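Local coordinates for calcium-regulated actin-bundling protein (Dictyostelium discoideum, PDB 4X3N), which binds and bundles actin filaments under calcium control and may contribute to the structure and reorganization of filopodia and pseudopodia during cell movements, at residues Arg135-Glu138 / Leu139-Val143; Leu190-Val193 / Asn194-Arg198; Ala30-Phe33 / Phe34-Ala38. All coordinates share one frame; numbering follows the deposited sequence.

Contact 1: Arg135-Glu138 / Leu139-Val143. With CIT (citric acid), chain F.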
loop_
_atom_site.group_PDB
_atom_site.type_symbol
_atom_site.label_atom_id
_atom_site.label_comp_id
_atom_site.label_asym_id
_atom_site.label_seq_id
_atom_site.Cartn_x
_atom_site.Cartn_y
_atom_site.Cartn_z
ATOM N N ARG A 135 -4.887 14.310 15.374
ATOM C CA ARG A 135 -5.574 13.127 14.892
ATOM C C ARG A 135 -4.574 11.976 14.707
ATOM O O ARG A 135 -4.772 10.937 15.252
ATOM C CB ARG A 135 -6.253 13.396 13.556
ATOM C CG ARG A 135 -7.141 12.287 13.050
ATOM C CD ARG A 135 -8.557 12.760 13.111
ATOM N NE ARG A 135 -9.169 12.373 14.341
ATOM C CZ ARG A 135 -10.293 12.887 14.835
ATOM N NH1 ARG A 135 -10.974 13.857 14.221
ATOM N NH2 ARG A 135 -10.740 12.391 15.974
ATOM N N LYS A 136 -3.517 12.159 13.931
ATOM C CA LYS A 136 -2.619 11.024 13.620
ATOM C C LYS A 136 -1.920 10.522 14.838
ATOM O O LYS A 136 -1.722 9.348 15.020
ATOM C CB LYS A 136 -1.595 11.383 12.531
ATOM C CG LYS A 136 -2.225 11.376 11.166
ATOM C CD LYS A 136 -1.178 11.162 10.131
ATOM C CE LYS A 136 -1.832 10.980 8.788
ATOM N NZ LYS A 136 -0.759 10.829 7.806
ATOM N N GLN A 137 -1.612 11.434 15.727
ATOM C CA GLN A 137 -1.063 11.096 17.033
ATOM C C GLN A 137 -2.046 10.279 17.893
ATOM O O GLN A 137 -1.638 9.334 18.594
ATOM C CB GLN A 137 -0.730 12.391 17.754
ATOM C CG GLN A 137 0.010 12.243 19.088
ATOM C CD GLN A 137 0.166 13.618 19.789
ATOM O OE1 GLN A 137 0.148 14.694 19.156
ATOM N NE2 GLN A 137 0.315 13.578 21.100
ATOM N N GLU A 138 -3.335 10.579 17.803
ATOM C CA GLU A 138 -4.295 9.727 18.532
ATOM C C GLU A 138 -4.409 8.341 17.861
ATOM O O GLU A 138 -4.570 7.369 18.516
ATOM C CB GLU A 138 -5.659 10.361 18.572
ATOM C CG GLU A 138 -6.673 9.618 19.432
ATOM C CD GLU A 138 -7.847 10.516 19.777
ATOM O OE1 GLU A 138 -7.824 11.063 20.897
ATOM O OE2 GLU A 138 -8.742 10.705 18.923
ATOM N N LEU A 139 -4.361 8.289 16.549
ATOM C CA LEU A 139 -4.467 6.978 15.859
ATOM C C LEU A 139 -3.355 6.067 16.327
ATOM O O LEU A 139 -3.558 4.926 16.665
ATOM C CB LEU A 139 -4.374 7.158 14.319
ATOM C CG LEU A 139 -5.473 7.995 13.662
ATOM C CD1 LEU A 139 -5.376 7.895 12.156
ATOM C CD2 LEU A 139 -6.862 7.594 14.106
ATOM N N ARG A 140 -2.155 6.625 16.311
ATOM C CA ARG A 140 -0.913 5.993 16.657
ATOM C C ARG A 140 -0.784 5.636 18.135
ATOM O O ARG A 140 -0.311 4.564 18.459
ATOM C CB ARG A 140 0.188 7.011 16.302
ATOM C CG ARG A 140 1.576 6.536 16.308
ATOM C CD ARG A 140 2.432 7.675 15.793
ATOM N NE ARG A 140 2.319 7.778 14.336
ATOM C CZ ARG A 140 2.097 8.908 13.678
ATOM N NH1 ARG A 140 1.980 10.074 14.337
ATOM N NH2 ARG A 140 2.054 8.861 12.344
ATOM N N GLU A 141 -1.228 6.531 19.020
ATOM C CA GLU A 141 -1.154 6.291 20.456
ATOM C C GLU A 141 -2.292 5.441 20.997
ATOM O O GLU A 141 -2.096 4.669 21.901
ATOM C CB GLU A 141 -1.183 7.633 21.199
ATOM C CG GLU A 141 0.185 8.294 21.168
ATOM C CD GLU A 141 0.235 9.636 21.880
ATOM O OE1 GLU A 141 1.129 10.435 21.557
ATOM O OE2 GLU A 141 -0.637 9.881 22.722
ATOM N N LYS A 142 -3.486 5.580 20.447
ATOM C CA LYS A 142 -4.650 5.014 21.044
ATOM C C LYS A 142 -5.464 4.121 20.147
ATOM O O LYS A 142 -5.905 3.130 20.607
ATOM C CB LYS A 142 -5.581 6.111 21.421
ATOM C CG LYS A 142 -4.939 7.135 22.339
ATOM C CD LYS A 142 -4.763 6.504 23.708
ATOM C CE LYS A 142 -4.319 7.504 24.766
ATOM N NZ LYS A 142 -5.145 8.747 24.668
ATOM N N VAL A 143 -5.727 4.501 18.908
ATOM C CA VAL A 143 -6.729 3.796 18.114
ATOM C C VAL A 143 -6.168 2.541 17.492
ATOM O O VAL A 143 -6.859 1.505 17.477
ATOM C CB VAL A 143 -7.371 4.669 17.042
ATOM C CG1 VAL A 143 -8.451 3.908 16.242
ATOM C CG2 VAL A 143 -7.962 5.925 17.662
HETATM C C1 CIT F . 2.479 12.379 11.256
HETATM O O1 CIT F . 2.373 11.365 10.516
HETATM O O2 CIT F . 2.203 12.390 12.481
HETATM C C2 CIT F . 2.979 13.675 10.637
HETATM C C3 CIT F . 2.834 13.716 9.108
HETATM O O7 CIT F . 2.270 12.429 8.572
HETATM C C4 CIT F . 1.941 14.929 8.732
HETATM C C5 CIT F . 0.548 14.554 8.219
HETATM O O3 CIT F . -0.347 15.430 7.971
HETATM O O4 CIT F . 0.335 13.337 8.029
HETATM C C6 CIT F . 4.285 14.083 8.678
HETATM O O5 CIT F . 4.961 13.645 7.733
HETATM O O6 CIT F . 4.908 14.940 9.298
#

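Contact 2: Leu190-Val193 / Asn194-Arg198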
loop_
_atom_site.group_PDB
_atom_site.type_symbol
_atom_site.label_atom_id
_atom_site.label_comp_id
_atom_site.label_asym_id
_atom_site.label_seq_id
_atom_site.Cartn_x
_atom_site.Cartn_y
_atom_site.Cartn_z
ATOM N N LEU A 190 -29.096 -11.961 3.624
ATOM C CA LEU A 190 -28.956 -10.515 3.412
ATOM C C LEU A 190 -27.866 -10.177 2.370
ATOM O O LEU A 190 -28.080 -9.335 1.526
ATOM C CB LEU A 190 -28.745 -9.796 4.739
ATOM C CG LEU A 190 -30.023 -9.620 5.589
ATOM C CD1 LEU A 190 -29.740 -9.339 7.046
ATOM C CD2 LEU A 190 -30.955 -8.590 5.013
ATOM N N GLU A 191 -26.738 -10.877 2.368
ATOM C CA GLU A 191 -25.708 -10.599 1.403
ATOM C C GLU A 191 -26.221 -10.976 0.007
ATOM O O GLU A 191 -25.903 -10.333 -0.982
ATOM C CB GLU A 191 -24.378 -11.308 1.729
ATOM C CG GLU A 191 -23.334 -11.140 0.640
ATOM C CD GLU A 191 -23.083 -9.661 0.226
ATOM O OE1 GLU A 191 -23.288 -8.738 1.076
ATOM O OE2 GLU A 191 -22.694 -9.417 -0.957
ATOM N N GLU A 192 -27.018 -12.015 -0.086
ATOM C CA GLU A 192 -27.603 -12.341 -1.372
ATOM C C GLU A 192 -28.586 -11.209 -1.852
ATOM O O GLU A 192 -28.694 -10.955 -3.021
ATOM C CB GLU A 192 -28.259 -13.714 -1.257
ATOM C CG GLU A 192 -29.153 -14.105 -2.415
ATOM C CD GLU A 192 -28.416 -14.279 -3.712
ATOM O OE1 GLU A 192 -27.229 -14.575 -3.644
ATOM O OE2 GLU A 192 -29.039 -14.093 -4.782
ATOM N N VAL A 193 -29.289 -10.515 -0.966
ATOM C CA VAL A 193 -30.007 -9.344 -1.403
ATOM C C VAL A 193 -29.049 -8.317 -2.006
ATOM O O VAL A 193 -29.367 -7.709 -3.026
ATOM C CB VAL A 193 -30.816 -8.690 -0.284
ATOM C CG1 VAL A 193 -31.457 -7.404 -0.753
ATOM C CG2 VAL A 193 -31.858 -9.629 0.299
ATOM N N ASN A 194 -27.888 -8.069 -1.373
ATOM C CA ASN A 194 -26.938 -7.156 -1.966
ATOM C C ASN A 194 -26.552 -7.610 -3.366
ATOM O O ASN A 194 -26.505 -6.807 -4.317
ATOM C CB ASN A 194 -25.701 -7.012 -1.127
ATOM C CG ASN A 194 -26.009 -6.252 0.155
ATOM O OD1 ASN A 194 -26.889 -5.417 0.168
ATOM N ND2 ASN A 194 -25.322 -6.577 1.216
ATOM N N LYS A 195 -26.301 -8.896 -3.510
ATOM C CA LYS A 195 -25.912 -9.347 -4.822
ATOM C C LYS A 195 -27.045 -9.068 -5.825
ATOM O O LYS A 195 -26.785 -8.688 -6.915
ATOM C CB LYS A 195 -25.533 -10.808 -4.708
ATOM C CG LYS A 195 -24.999 -11.426 -5.971
ATOM C CD LYS A 195 -24.396 -12.841 -5.751
ATOM C CE LYS A 195 -25.365 -14.024 -5.985
ATOM N NZ LYS A 195 -26.286 -14.018 -7.174
ATOM N N ARG A 196 -28.297 -9.304 -5.481
ATOM C CA ARG A 196 -29.398 -9.046 -6.425
ATOM C C ARG A 196 -29.616 -7.542 -6.691
ATOM O O ARG A 196 -29.968 -7.152 -7.775
ATOM C CB ARG A 196 -30.655 -9.662 -5.900
ATOM C CG ARG A 196 -30.649 -11.191 -5.780
ATOM C CD ARG A 196 -30.258 -11.829 -7.131
ATOM N NE ARG A 196 -29.984 -13.240 -6.935
ATOM C CZ ARG A 196 -30.224 -14.241 -7.807
ATOM N NH1 ARG A 196 -30.730 -14.026 -9.023
ATOM N NH2 ARG A 196 -29.932 -15.491 -7.446
ATOM N N ILE A 197 -29.352 -6.711 -5.689
ATOM C CA ILE A 197 -29.406 -5.279 -5.841
ATOM C C ILE A 197 -28.367 -4.830 -6.830
ATOM O O ILE A 197 -28.665 -4.027 -7.738
ATOM C CB ILE A 197 -29.131 -4.572 -4.496
ATOM C CG1 ILE A 197 -30.355 -4.641 -3.589
ATOM C CG2 ILE A 197 -28.729 -3.139 -4.785
ATOM C CD1 ILE A 197 -30.090 -4.274 -2.127
ATOM N N ARG A 198 -27.127 -5.323 -6.693
ATOM C CA ARG A 198 -26.064 -4.989 -7.708
ATOM C C ARG A 198 -26.501 -5.414 -9.106
ATOM O O ARG A 198 -26.394 -4.661 -10.011
ATOM C CB ARG A 198 -24.713 -5.620 -7.360
ATOM C CG ARG A 198 -23.627 -5.621 -8.467
ATOM C CD ARG A 198 -22.250 -6.074 -7.954
ATOM N NE ARG A 198 -21.927 -5.402 -6.706
ATOM C CZ ARG A 198 -20.826 -5.603 -5.976
ATOM N NH1 ARG A 198 -19.910 -6.478 -6.349
ATOM N NH2 ARG A 198 -20.638 -4.904 -4.868
#

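Contact 3: Ala30-Phe33 / Phe34-Ala38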
loop_
_atom_site.group_PDB
_atom_site.type_symbol
_atom_site.label_atom_id
_atom_site.label_comp_id
_atom_site.label_asym_id
_atom_site.label_seq_id
_atom_site.Cartn_x
_atom_site.Cartn_y
_atom_site.Cartn_z
ATOM N N ALA A 30 -5.255 -13.472 22.063
ATOM C CA ALA A 30 -6.292 -12.453 21.969
ATOM C C ALA A 30 -5.970 -11.538 20.753
ATOM O O ALA A 30 -6.864 -11.161 20.025
ATOM C CB ALA A 30 -6.337 -11.647 23.228
ATOM N N MET A 31 -4.696 -11.201 20.549
ATOM C CA MET A 31 -4.301 -10.392 19.415
ATOM C C MET A 31 -4.678 -11.080 18.120
ATOM O O MET A 31 -5.109 -10.422 17.192
ATOM C CB MET A 31 -2.817 -10.094 19.451
ATOM C CG MET A 31 -2.339 -9.113 18.407
ATOM S SD MET A 31 -3.249 -7.530 18.427
ATOM C CE MET A 31 -2.309 -6.653 19.708
ATOM N N GLU A 32 -4.562 -12.405 18.053
ATOM C CA GLU A 32 -4.787 -13.072 16.786
ATOM C C GLU A 32 -6.259 -12.982 16.513
ATOM O O GLU A 32 -6.680 -12.711 15.370
ATOM C CB GLU A 32 -4.329 -14.548 16.822
ATOM C CG GLU A 32 -4.800 -15.360 15.607
ATOM C CD GLU A 32 -4.814 -16.886 15.853
ATOM O OE1 GLU A 32 -4.520 -17.332 16.988
ATOM O OE2 GLU A 32 -5.112 -17.658 14.912
ATOM N N PHE A 33 -7.054 -13.244 17.561
ATOM C CA PHE A 33 -8.520 -13.081 17.474
ATOM C C PHE A 33 -8.885 -11.691 16.982
ATOM O O PHE A 33 -9.617 -11.501 16.027
ATOM C CB PHE A 33 -9.166 -13.332 18.837
ATOM C CG PHE A 33 -10.622 -13.044 18.856
ATOM C CD1 PHE A 33 -11.527 -13.931 18.252
ATOM C CD2 PHE A 33 -11.105 -11.914 19.426
ATOM C CE1 PHE A 33 -12.879 -13.672 18.289
ATOM C CE2 PHE A 33 -12.441 -11.654 19.445
ATOM C CZ PHE A 33 -13.323 -12.507 18.855
ATOM N N PHE A 34 -8.341 -10.695 17.669
ATOM C CA PHE A 34 -8.622 -9.298 17.372
ATOM C C PHE A 34 -8.276 -8.994 15.932
ATOM O O PHE A 34 -9.058 -8.368 15.229
ATOM C CB PHE A 34 -7.753 -8.442 18.285
ATOM C CG PHE A 34 -8.048 -6.989 18.235
ATOM C CD1 PHE A 34 -7.464 -6.200 17.338
ATOM C CD2 PHE A 34 -8.885 -6.419 19.190
ATOM C CE1 PHE A 34 -7.768 -4.836 17.279
ATOM C CE2 PHE A 34 -9.208 -5.072 19.151
ATOM C CZ PHE A 34 -8.635 -4.268 18.220
ATOM N N CYS A 35 -7.097 -9.392 15.500
ATOM C CA CYS A 35 -6.683 -9.112 14.129
ATOM C C CYS A 35 -7.622 -9.748 13.124
ATOM O O CYS A 35 -7.920 -9.123 12.076
ATOM C CB CYS A 35 -5.225 -9.542 13.861
ATOM S SG CYS A 35 -4.055 -8.453 14.725
ATOM N N ASN A 36 -8.108 -10.954 13.420
ATOM C CA ASN A 36 -9.067 -11.593 12.511
ATOM C C ASN A 36 -10.382 -10.912 12.409
ATOM O O ASN A 36 -10.878 -10.692 11.319
ATOM C CB ASN A 36 -9.250 -13.048 12.881
ATOM C CG ASN A 36 -8.015 -13.848 12.553
ATOM O OD1 ASN A 36 -7.302 -13.509 11.614
ATOM N ND2 ASN A 36 -7.747 -14.893 13.298
ATOM N N VAL A 37 -10.972 -10.560 13.549
ATOM C CA VAL A 37 -12.196 -9.803 13.549
ATOM C C VAL A 37 -11.967 -8.493 12.783
ATOM O O VAL A 37 -12.818 -8.066 12.017
ATOM C CB VAL A 37 -12.679 -9.432 15.011
ATOM C CG1 VAL A 37 -13.950 -8.565 14.941
ATOM C CG2 VAL A 37 -12.941 -10.701 15.825
ATOM N N ALA A 38 -10.857 -7.799 13.048
ATOM C CA ALA A 38 -10.603 -6.525 12.426
ATOM C C ALA A 38 -10.380 -6.585 10.880
ATOM O O ALA A 38 -10.480 -5.578 10.200
ATOM C CB ALA A 38 -9.461 -5.786 13.127
#

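Contact 1: Arg135-Glu138 / Leu139-Val143
L139 meets R135 through the backbone, L139 N donating to R135 O at 3.0 Å, while its branch carbon CG rests on that same carbonyl oxygen. The isobutyl end packs on F96, A99 and Y103 of helix 96-111 and on V151. R140 N bonds K136 O, and the bend at chi3 (-77°) of R140 brings its guanidinium beside the K136 chain, K136 O lying over one face toward the rim. Both residues reach a citrate, probably from the crystallisation liquor: R140 NH1 donates to O2 at 3.0 Å and NH2 to O1 of the same carboxylate, and K136 NZ donates to O4 of a second carboxylate at 2.7 Å. The citrate also bonds R140 and K136 of the second subunit and R140 of the third, so three copies meet around it. K136 pairs with D97, and R140 with D97 of the second subunit. E141 runs alongside Q137, and Q137 NE2 gives a 3.3 Å hydrogen bond to E141 OE1 from above the carboxylate plane. Replacing Q137 by alanine removes the amide, and E141 OE1 would probably be left without this donor and its carboxylate freer to turn. These residues belong to helix 132-143, which leads into the calcium-binding loop like an EF-hand's entering helix. At K142 and V143 the helix widens into a pi-type turn: E138 O accepts from K142 N (2.8 Å) and V143 N (3.1 Å). K142 CB lies 4.2 Å from E138 CG, and the E138 carboxylate is hydrogen-bonded to Y159. The V143 side chain packs on V151, E155 and Y159.

Contact 2: Leu190-Val193 / Asn194-Arg198
Residues 190-198, in the long helix 181-211, fall in the C-terminal F-actin-bundling family region, and here E192 forms a salt-bridge network with K195 and R196 one turn on. Its OE2 meets R196 NE at 2.5 Å, nearly along the C-O axis and in the guanidinium plane, while R196 NH2 adds a weak bond. With the two planes 71° apart, this is a one-oxygen grip, not a flat two-oxygen pairing. R196 also packs on Q236 of helix 232-255. K195 NZ completes the network with a long 3.6 Å bridge to E192 OE2. A bend at chi2 of E192 (65°) turns the carboxylate toward both cations.

On another flank E191 curls likewise, and N194 ND2 donates to E191 OE1 at 3.0 Å, almost straight (176°), in the amide plane but from above the carboxylate plane. N194 OD1 is taken by K286 of helix 273-290.

The apolar side packs on neighbouring helices. V193 CG1 touches I197 CD1 at 3.7 Å; V193 packs on L241 and A244 and I197 on L237, all of helix 232-255. L190 packs on helix 273-290, which I197 reaches as well through Y290.

Contact 3: Ala30-Phe33 / Phe34-Ala38
V37 sets its CG2 methyl over one face of the F33 ring, 3.8 Å from the ring centroid and 20° off the normal, a CH-pi contact shifted toward the rim. CZ is the ring atom it approaches most closely, at 3.5 Å. With CG anti to the backbone N (chi1 174°), the F33 ring projects outward nearly at right angles to the helix, and V37, one turn on, directs its CG2 to the face. On a different flank M31 SD comes to 3.9 Å from C35 SG, and M31 SD also makes an oblique Met-aromatic contact with F34, 5.4 Å from the ring centroid. The bends at chi2 and chi3 of M31 carry SD forward along the helix, beside C35 SG.

Below these side chains the helical backbone fixes the spacing: V37 N donates to F33 O at 3.0 Å, C35 N to M31 O at 2.8 Å and F34 N to A30 O at 2.8 Å. Farther out, helix 28-38 lies against helices 153-160 and 167-174. F33 packs on F170 and S174, and F34 on C171, L154, E155 and L158; V37 also reaches L154. M31 and C35 touch N146 of the calcium site, which E155 helps complete, while Q83 of the second subunit packs on M31, E32 and C35.

No polar side-chain bond joins F33 to V37, or M31 to F34 and C35, so dispersion and the exclusion of water probably hold both groups, the second of them near the metal site.

How the contacts relate
Along the chain the order is contact 3, contact 1, contact 2, each lying within a single helix: 28-38, 132-143 and 181-211 respectively. Contacts 3 and 1 are neighbours, their centres 19 Å apart and their nearest atoms about 6 Å, without touching. Both approach the calcium site and helix 153-160, V143 from one helix and F34 from the other, so both border the metal-binding region. Contact 2, in the bundling family region, lies across the middle of the chain from contact 1, about 25 Å from it and about 15 Å from contact 3 between nearest atoms. Any effect of calcium on contact 2 would probably have to be transmitted over such distances.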